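Local structure of putative uncharacterized protein PH0594 (Pyrococcus horikoshii, 4HXF) at residues D364-K369 with Y392-K397; L402-S405 with Y409-Y412; N414-N419 with F438-N443. The protein is probably a serine peptidase of the prolyl oligopeptidase family, an acylaminoacyl peptidase that assembles into a self-compartmentalizing hexamer. All coordinates share one frame; numbering follows the deposited sequence.

Contact 1 of 3, residues D364-K369 with Y392-K397; sequences DGWYIK and YGYYFK
The indole N-H of Trp366 is directed at the phenol oxygen of Tyr394, and this is the one hydrogen bond between the two segments, which meet in a buried contact between a strand and a loop. Trp366 NE1 and Tyr394 OH lie 2.8 Å apart, with an N-H...O angle of 161°, and the oxygen sits at the edge of the indole, close to its plane. The two side chains cross at about a right angle. The tyrosine ring stands nearly perpendicular to the indole, at 85°, and Tyr394 CZ comes within 4.0 Å of Trp366 CE2, so apolar contact accompanies the bond. One face of the tryptophan is covered by backbone: Gly393 CA lies over the six-membered ring of Trp366, 4.1 Å from its centroid, in a CH-pi contact. With no side chain of its own, Gly393 lets the loop backbone come down on the indole face. The carbonyl of Tyr392 meets the same ring obliquely, Tyr392 O being 3.6 Å from Trp366 CH2. Trp366 sets CG opposite its carbonyl carbon (chi1 -59°), which carries the indole across to the loop. In the second shell, Tyr392 O accepts a hydrogen bond from Asn414 ND2, which fixes the carbonyl beside the indole, while His353 packs against both Trp366 and Tyr394. Strand 361-368, which holds Trp366, runs antiparallel to both 352-358 and 409-413 in the eight-stranded mixed sheet, and residues 392-397 form the end of the loop that leads from strand 378-384 into helix 398-405.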
loop_
_atom_site.group_PDB
_atom_site.type_symbol
_atom_site.label_atom_id
_atom_site.label_comp_id
_atom_site.label_asym_id
_atom_site.label_seq_id
_atom_site.Cartn_x
_atom_site.Cartn_y
_atom_site.Cartn_z
ATOM N N ASP A 364 60.076 -0.903 -9.635
ATOM C CA ASP A 364 59.555 -0.143 -8.530
ATOM C C ASP A 364 58.774 -1.013 -7.543
ATOM O O ASP A 364 57.918 -1.807 -7.945
ATOM C CB ASP A 364 58.599 0.915 -9.058
ATOM C CG ASP A 364 59.334 2.077 -9.775
ATOM O OD1 ASP A 364 60.405 2.519 -9.369
ATOM O OD2 ASP A 364 58.708 2.555 -10.740
ATOM N N GLY A 365 59.101 -0.822 -6.253
ATOM C CA GLY A 365 58.280 -1.372 -5.159
ATOM C C GLY A 365 58.018 -0.239 -4.185
ATOM O O GLY A 365 58.617 0.859 -4.197
ATOM N N TRP A 366 57.006 -0.474 -3.379
ATOM C CA TRP A 366 56.692 0.347 -2.207
ATOM C C TRP A 366 56.362 -0.469 -0.959
ATOM O O TRP A 366 55.891 -1.601 -1.076
ATOM C CB TRP A 366 55.493 1.296 -2.441
ATOM C CG TRP A 366 55.658 2.283 -3.585
ATOM C CD1 TRP A 366 56.014 3.594 -3.496
ATOM C CD2 TRP A 366 55.489 2.033 -5.015
ATOM N NE1 TRP A 366 56.153 4.184 -4.747
ATOM C CE2 TRP A 366 55.806 3.286 -5.696
ATOM C CE3 TRP A 366 55.155 0.920 -5.783
ATOM C CZ2 TRP A 366 55.761 3.392 -7.032
ATOM C CZ3 TRP A 366 55.112 1.057 -7.182
ATOM C CH2 TRP A 366 55.377 2.242 -7.764
ATOM N N TYR A 367 56.595 0.142 0.209
ATOM C CA TYR A 367 56.067 -0.473 1.410
ATOM C C TYR A 367 55.665 0.510 2.433
ATOM O O TYR A 367 56.072 1.665 2.384
ATOM C CB TYR A 367 57.126 -1.417 1.984
ATOM C CG TYR A 367 58.316 -0.788 2.617
ATOM C CD1 TYR A 367 59.503 -0.596 1.864
ATOM C CD2 TYR A 367 58.369 -0.498 3.966
ATOM C CE1 TYR A 367 60.612 -0.072 2.423
ATOM C CE2 TYR A 367 59.537 0.009 4.501
ATOM C CZ TYR A 367 60.645 0.192 3.722
ATOM O OH TYR A 367 61.819 0.650 4.324
ATOM N N ILE A 368 54.759 0.065 3.303
ATOM C CA ILE A 368 54.325 0.854 4.445
ATOM C C ILE A 368 54.705 0.118 5.696
ATOM O O ILE A 368 54.460 -1.068 5.849
ATOM C CB ILE A 368 52.800 1.082 4.464
ATOM C CG1 ILE A 368 52.326 1.917 3.265
ATOM C CG2 ILE A 368 52.363 1.692 5.787
ATOM C CD1 ILE A 368 50.842 1.824 2.940
ATOM N N LYS A 369 55.327 0.855 6.602
ATOM C CA LYS A 369 55.784 0.325 7.915
ATOM C C LYS A 369 54.790 0.778 9.019
ATOM O O LYS A 369 54.405 1.972 9.096
ATOM C CB LYS A 369 57.195 0.795 8.248
ATOM C CG LYS A 369 57.659 0.223 9.571
ATOM C CD LYS A 369 59.018 0.830 9.898
ATOM C CE LYS A 369 59.701 0.151 11.077
ATOM N NZ LYS A 369 61.105 0.654 11.463
ATOM N N TYR A 392 50.170 0.046 -9.510
ATOM C CA TYR A 392 50.174 0.581 -8.175
ATOM C C TYR A 392 51.116 1.802 -8.127
ATOM O O TYR A 392 51.984 2.006 -8.966
ATOM C CB TYR A 392 50.754 -0.414 -7.157
ATOM C CG TYR A 392 49.766 -1.468 -6.632
ATOM C CD1 TYR A 392 50.230 -2.731 -6.289
ATOM C CD2 TYR A 392 48.453 -1.161 -6.363
ATOM C CE1 TYR A 392 49.377 -3.708 -5.807
ATOM C CE2 TYR A 392 47.584 -2.137 -5.841
ATOM C CZ TYR A 392 48.094 -3.410 -5.539
ATOM O OH TYR A 392 47.209 -4.329 -5.050
ATOM N N GLY A 393 50.835 2.584 -7.093
ATOM C CA GLY A 393 51.698 3.698 -6.777
ATOM C C GLY A 393 51.039 4.666 -5.819
ATOM O O GLY A 393 51.110 4.476 -4.568
ATOM N N TYR A 394 50.491 5.730 -6.385
ATOM C CA TYR A 394 50.041 6.910 -5.592
ATOM C C TYR A 394 48.564 7.249 -5.627
ATOM O O TYR A 394 48.174 8.412 -5.712
ATOM C CB TYR A 394 50.942 8.101 -5.928
ATOM C CG TYR A 394 52.397 7.763 -5.777
ATOM C CD1 TYR A 394 53.251 7.733 -6.920
ATOM C CD2 TYR A 394 52.943 7.620 -4.556
ATOM C CE1 TYR A 394 54.613 7.389 -6.807
ATOM C CE2 TYR A 394 54.288 7.271 -4.426
ATOM C CZ TYR A 394 55.114 7.245 -5.541
ATOM O OH TYR A 394 56.431 6.915 -5.276
ATOM N N TYR A 395 47.752 6.199 -5.633
ATOM C CA TYR A 395 46.338 6.404 -5.400
ATOM C C TYR A 395 45.965 5.859 -3.996
ATOM O O TYR A 395 46.781 5.195 -3.356
ATOM C CB TYR A 395 45.529 5.766 -6.507
ATOM C CG TYR A 395 45.398 4.249 -6.549
ATOM C CD1 TYR A 395 46.235 3.476 -7.391
ATOM C CD2 TYR A 395 44.439 3.573 -5.851
ATOM C CE1 TYR A 395 46.077 2.125 -7.491
ATOM C CE2 TYR A 395 44.386 2.212 -5.854
ATOM C CZ TYR A 395 45.176 1.502 -6.711
ATOM O OH TYR A 395 45.008 0.135 -6.762
ATOM N N PHE A 396 44.732 6.176 -3.547
ATOM C CA PHE A 396 44.342 5.943 -2.214
ATOM C C PHE A 396 43.804 4.535 -2.136
ATOM O O PHE A 396 42.769 4.245 -2.761
ATOM C CB PHE A 396 43.290 6.972 -1.786
ATOM C CG PHE A 396 42.828 6.762 -0.344
ATOM C CD1 PHE A 396 43.580 7.250 0.693
ATOM C CD2 PHE A 396 41.625 6.108 -0.087
ATOM C CE1 PHE A 396 43.166 7.083 2.052
ATOM C CE2 PHE A 396 41.250 5.870 1.214
ATOM C CZ PHE A 396 41.996 6.388 2.252
ATOM N N LYS A 397 44.505 3.657 -1.418
ATOM C CA LYS A 397 44.043 2.225 -1.363
ATOM C C LYS A 397 43.631 1.867 0.060
ATOM O O LYS A 397 44.455 1.757 0.998
ATOM C CB LYS A 397 45.073 1.230 -1.855
ATOM C CG LYS A 397 44.614 -0.263 -1.696
ATOM C CD LYS A 397 43.671 -0.811 -2.713
ATOM C CE LYS A 397 43.496 -2.376 -2.571
ATOM N NZ LYS A 397 42.219 -2.862 -3.206
#

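Contact 2 of 3, residues L402-S405 with Y409-Y412; sequences LMAS and YIVY
Helix residues 402-405 and the start of strand 409-413 approach most closely at Ala404 and Tyr409, whose CA atoms are 6.1 Å apart. No hydrogen bond joins residues 402-405 to 409-412; the contact is one of apolar packing and rests on one strand residue. Ile410 directs its side chain toward the helix and presents the longer branch. With CG1 opposite the carbonyl carbon (chi1 -49°) and CD1 bent back at chi2 (-59°), the terminal methyl lies against the helix backbone, Ile410 CD1 being 3.9 Å from Met403 CB and equally far from Ala404 N. Lower on the same branch, Ile410 CG1 meets the methyl of Ala404, with 4.2 Å between Ala404 CB and Ile410 CG1. Of the Met403 side chain, CB does the touching: the chain is bent at both chi2 and chi3, the rest of it leads away from the strand, and Met403 also packs on Phe596, Met597 and Phe600 of helix 586-605. On the helix itself, Ser405 OG gives a hydrogen bond of 2.6 Å to the carbonyl O of Leu402, one turn back along the chain, which satisfies the hydroxyl locally. Within the sheet, Ile410 also packs on Phe383 of the adjacent strand 378-384, so its side chain fills the layer between sheet and helix. Strand 378-384, helix 398-405 and strand 409-413 make up a beta-alpha-beta unit whose strands are parallel and adjacent, the crossover from which the alpha/beta-hydrolase fold is repeatedly built.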
loop_
_atom_site.group_PDB
_atom_site.type_symbol
_atom_site.label_atom_id
_atom_site.label_comp_id
_atom_site.label_asym_id
_atom_site.label_seq_id
_atom_site.Cartn_x
_atom_site.Cartn_y
_atom_site.Cartn_z
ATOM N N LEU A 402 44.147 0.773 6.095
ATOM C CA LEU A 402 43.475 0.056 7.154
ATOM C C LEU A 402 44.382 -1.021 7.772
ATOM O O LEU A 402 44.550 -1.031 9.007
ATOM C CB LEU A 402 42.271 -0.685 6.573
ATOM C CG LEU A 402 41.459 -1.594 7.514
ATOM C CD1 LEU A 402 40.893 -0.969 8.782
ATOM C CD2 LEU A 402 40.400 -2.366 6.657
ATOM N N MET A 403 45.027 -1.843 6.945
ATOM C CA MET A 403 45.896 -2.876 7.506
ATOM C C MET A 403 47.166 -2.381 8.158
ATOM O O MET A 403 47.667 -2.891 9.155
ATOM C CB MET A 403 46.071 -4.044 6.561
ATOM C CG MET A 403 44.811 -4.673 6.053
ATOM S SD MET A 403 43.700 -5.269 7.320
ATOM C CE MET A 403 44.539 -6.779 7.889
ATOM N N ALA A 404 47.701 -1.267 7.587
ATOM C CA ALA A 404 48.818 -0.635 8.236
ATOM C C ALA A 404 48.481 -0.194 9.658
ATOM O O ALA A 404 49.274 -0.351 10.598
ATOM C CB ALA A 404 49.314 0.595 7.429
ATOM N N SER A 405 47.277 0.370 9.787
ATOM C CA SER A 405 46.786 0.837 11.066
ATOM C C SER A 405 46.622 -0.330 12.087
ATOM O O SER A 405 46.647 -0.075 13.272
ATOM C CB SER A 405 45.501 1.615 10.957
ATOM O OG SER A 405 44.394 0.757 10.853
ATOM N N TYR A 409 52.977 -4.564 8.073
ATOM C CA TYR A 409 53.687 -4.080 6.888
ATOM C C TYR A 409 52.811 -4.341 5.674
ATOM O O TYR A 409 52.177 -5.387 5.560
ATOM C CB TYR A 409 55.007 -4.812 6.661
ATOM C CG TYR A 409 56.178 -4.274 7.478
ATOM C CD1 TYR A 409 56.490 -4.851 8.706
ATOM C CD2 TYR A 409 56.969 -3.231 6.998
ATOM C CE1 TYR A 409 57.626 -4.451 9.413
ATOM C CE2 TYR A 409 58.072 -2.802 7.705
ATOM C CZ TYR A 409 58.386 -3.425 8.915
ATOM O OH TYR A 409 59.546 -2.929 9.550
ATOM N N ILE A 410 52.873 -3.440 4.723
ATOM C CA ILE A 410 52.206 -3.568 3.426
ATOM C C ILE A 410 53.331 -3.443 2.376
ATOM O O ILE A 410 54.190 -2.526 2.456
ATOM C CB ILE A 410 51.240 -2.385 3.207
ATOM C CG1 ILE A 410 50.322 -2.167 4.437
ATOM C CG2 ILE A 410 50.456 -2.518 1.918
ATOM C CD1 ILE A 410 49.437 -3.385 4.808
ATOM N N VAL A 411 53.340 -4.402 1.454
ATOM C CA VAL A 411 54.364 -4.377 0.397
ATOM C C VAL A 411 53.706 -4.632 -0.935
ATOM O O VAL A 411 52.846 -5.469 -1.084
ATOM C CB VAL A 411 55.539 -5.331 0.664
ATOM C CG1 VAL A 411 55.194 -6.740 0.740
ATOM C CG2 VAL A 411 56.670 -5.129 -0.424
ATOM N N TYR A 412 54.145 -3.920 -1.947
ATOM C CA TYR A 412 53.530 -4.041 -3.276
ATOM C C TYR A 412 54.486 -3.486 -4.390
ATOM O O TYR A 412 55.278 -2.557 -4.134
ATOM C CB TYR A 412 52.201 -3.308 -3.308
ATOM C CG TYR A 412 52.149 -1.812 -2.975
ATOM C CD1 TYR A 412 51.956 -1.347 -1.687
ATOM C CD2 TYR A 412 52.319 -0.879 -3.953
ATOM C CE1 TYR A 412 51.940 -0.002 -1.454
ATOM C CE2 TYR A 412 52.227 0.514 -3.685
ATOM C CZ TYR A 412 52.005 0.890 -2.400
ATOM O OH TYR A 412 51.946 2.270 -2.214
#

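Contact 3 of 3, residues N414-N419 with F438-N443; sequences NPRGSN and FQDILN
Asp440 OD2 accepts two hydrogen bonds from one residue, Arg416, and so ties a loop of the alpha/beta-hydrolase domain to helix 436-451. The backbone Arg416 N approaches Asp440 OD2 on its anti side at 3.0 Å, 25° out of the carboxylate plane. The side chain takes the other side of the oxygen: Arg416 NE reaches the syn lone pair of Asp440 OD2 at 2.9 Å along a nearly straight line (172°). Arg416 NH2 completes a side-on, two-nitrogen salt bridge by meeting the syn lone pair of Asp440 OD1 at 2.8 Å. Guanidinium and carboxylate are nearly coplanar, NE meeting its oxygen in the guanidinium plane and NH2 slightly tilted from it. A chi1 of 76° sets Arg416 CG between the backbone N and the carbonyl carbon, and the bend at chi3 curls the chain round the aspartate, allowing main chain and side chain of one residue to grip the same oxygen. The buried carboxylate has a further partner in Ser358, which bonds to OD1, while Arg416 NH1 forms a salt bridge with Asp360; this network would be expected to stabilise the ionised forms of both residues. Pro415 lies against the helix beside the charges. Pro415 CB packs on Asp440 CB at 3.8 Å, and Pro415 CG rests more loosely against Ile441 CG1. Pro415 also opens a type II beta turn, with Gly417 in the third position at a positive phi. Ser418 N closes the turn on Pro415 O at 3.0 Å, and Ser418 OG adds a second bond to Pro415 O at 2.7 Å, in the carbonyl plane on a lone pair.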
loop_
_atom_site.group_PDB
_atom_site.type_symbol
_atom_site.label_atom_id
_atom_site.label_comp_id
_atom_site.label_asym_id
_atom_site.label_seq_id
_atom_site.Cartn_x
_atom_site.Cartn_y
_atom_site.Cartn_z
ATOM N N ASN A 414 55.335 -3.073 -8.946
ATOM C CA ASN A 414 54.811 -3.115 -10.326
ATOM C C ASN A 414 55.649 -4.122 -11.137
ATOM O O ASN A 414 56.737 -3.784 -11.662
ATOM C CB ASN A 414 54.864 -1.724 -10.947
ATOM C CG ASN A 414 53.699 -0.841 -10.535
ATOM O OD1 ASN A 414 52.588 -1.355 -10.319
ATOM N ND2 ASN A 414 53.901 0.519 -10.479
ATOM N N PRO A 415 55.186 -5.368 -11.231
ATOM C CA PRO A 415 56.015 -6.356 -11.974
ATOM C C PRO A 415 55.913 -6.061 -13.456
ATOM O O PRO A 415 55.019 -5.276 -13.906
ATOM C CB PRO A 415 55.320 -7.685 -11.679
ATOM C CG PRO A 415 53.964 -7.307 -11.285
ATOM C CD PRO A 415 53.953 -5.937 -10.631
ATOM N N ARG A 416 56.762 -6.667 -14.266
ATOM C CA ARG A 416 56.543 -6.596 -15.701
ATOM C C ARG A 416 55.151 -7.096 -16.068
ATOM O O ARG A 416 54.514 -7.919 -15.412
ATOM C CB ARG A 416 57.644 -7.411 -16.438
ATOM C CG ARG A 416 57.456 -8.974 -16.382
ATOM C CD ARG A 416 58.768 -9.658 -16.768
ATOM N NE ARG A 416 59.758 -9.421 -15.725
ATOM C CZ ARG A 416 61.051 -9.423 -15.876
ATOM N NH1 ARG A 416 61.619 -9.741 -17.049
ATOM N NH2 ARG A 416 61.829 -9.159 -14.868
ATOM N N GLY A 417 54.625 -6.365 -17.046
ATOM C CA GLY A 417 53.228 -6.423 -17.402
ATOM C C GLY A 417 52.452 -5.195 -16.932
ATOM O O GLY A 417 51.375 -4.921 -17.491
ATOM N N SER A 418 52.909 -4.482 -15.894
ATOM C CA SER A 418 52.199 -3.344 -15.347
ATOM C C SER A 418 52.160 -2.199 -16.343
ATOM O O SER A 418 53.096 -2.025 -17.214
ATOM C CB SER A 418 52.860 -2.841 -14.119
ATOM O OG SER A 418 52.937 -3.803 -13.044
ATOM N N ASN A 419 51.159 -1.373 -16.190
ATOM C CA ASN A 419 51.183 -0.025 -16.792
ATOM C C ASN A 419 52.139 0.897 -16.114
ATOM O O ASN A 419 52.597 0.648 -15.012
ATOM C CB ASN A 419 49.759 0.597 -16.758
ATOM C CG ASN A 419 49.456 1.415 -18.007
ATOM O OD1 ASN A 419 50.368 1.833 -18.735
ATOM N ND2 ASN A 419 48.162 1.568 -18.305
ATOM N N PHE A 438 55.735 -13.215 -11.533
ATOM C CA PHE A 438 55.758 -13.761 -10.217
ATOM C C PHE A 438 57.123 -13.707 -9.581
ATOM O O PHE A 438 57.256 -13.359 -8.437
ATOM C CB PHE A 438 55.263 -15.202 -10.248
ATOM C CG PHE A 438 55.256 -15.892 -8.870
ATOM C CD1 PHE A 438 54.606 -15.297 -7.794
ATOM C CD2 PHE A 438 55.856 -17.099 -8.698
ATOM C CE1 PHE A 438 54.596 -15.927 -6.518
ATOM C CE2 PHE A 438 55.861 -17.728 -7.476
ATOM C CZ PHE A 438 55.240 -17.146 -6.402
ATOM N N GLN A 439 58.150 -13.939 -10.377
ATOM C CA GLN A 439 59.524 -13.757 -9.917
ATOM C C GLN A 439 59.778 -12.361 -9.493
ATOM O O GLN A 439 60.524 -12.126 -8.507
ATOM C CB GLN A 439 60.537 -14.235 -10.997
ATOM C CG GLN A 439 60.417 -15.768 -11.272
ATOM C CD GLN A 439 60.603 -16.670 -10.023
ATOM O OE1 GLN A 439 61.541 -16.479 -9.252
ATOM N NE2 GLN A 439 59.679 -17.637 -9.814
ATOM N N ASP A 440 59.246 -11.378 -10.235
ATOM C CA ASP A 440 59.431 -9.955 -9.866
ATOM C C ASP A 440 58.844 -9.679 -8.481
ATOM O O ASP A 440 59.446 -8.975 -7.660
ATOM C CB ASP A 440 58.759 -9.008 -10.867
ATOM C CG ASP A 440 59.402 -9.012 -12.278
ATOM O OD1 ASP A 440 60.556 -9.399 -12.434
ATOM O OD2 ASP A 440 58.630 -8.686 -13.190
ATOM N N ILE A 441 57.683 -10.247 -8.191
ATOM C CA ILE A 441 57.006 -10.086 -6.892
ATOM C C ILE A 441 57.889 -10.714 -5.771
ATOM O O ILE A 441 58.243 -10.029 -4.815
ATOM C CB ILE A 441 55.589 -10.661 -6.926
ATOM C CG1 ILE A 441 54.727 -9.772 -7.847
ATOM C CG2 ILE A 441 55.034 -10.697 -5.483
ATOM C CD1 ILE A 441 53.406 -10.516 -8.216
ATOM N N LEU A 442 58.372 -11.940 -6.014
ATOM C CA LEU A 442 59.307 -12.562 -5.061
ATOM C C LEU A 442 60.579 -11.773 -4.813
ATOM O O LEU A 442 61.032 -11.588 -3.670
ATOM C CB LEU A 442 59.650 -13.977 -5.447
ATOM C CG LEU A 442 58.484 -14.958 -5.552
ATOM C CD1 LEU A 442 59.037 -16.279 -5.981
ATOM C CD2 LEU A 442 57.760 -15.113 -4.177
ATOM N N ASN A 443 61.133 -11.217 -5.895
ATOM C CA ASN A 443 62.365 -10.441 -5.761
ATOM C C ASN A 443 62.124 -9.102 -5.025
ATOM O O ASN A 443 62.992 -8.650 -4.283
ATOM C CB ASN A 443 62.985 -10.209 -7.169
ATOM C CG ASN A 443 63.676 -11.489 -7.685
ATOM O OD1 ASN A 443 64.224 -12.252 -6.881
ATOM N ND2 ASN A 443 63.669 -11.734 -8.990
#

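The three contacts follow one another along the chain, each closing before the next opens, and all lie in the alpha/beta-hydrolase part of the protein. Contacts 1 and 2 have centres about 9 Å apart and share the mixed sheet, where strands 361-368 and 409-413 are antiparallel neighbours: Ile368 N and Ile410 O, like Trp366 N and Tyr412 O, are 2.8 Å apart. Contact 3, about 14 Å from contact 1 and 19 Å from contact 2 between centres, begins just beyond the end of strand 409-413. Asn414 joins it to contact 1, bonding to both segments. One strand thus connects helix packing at its start to loop packing past its end.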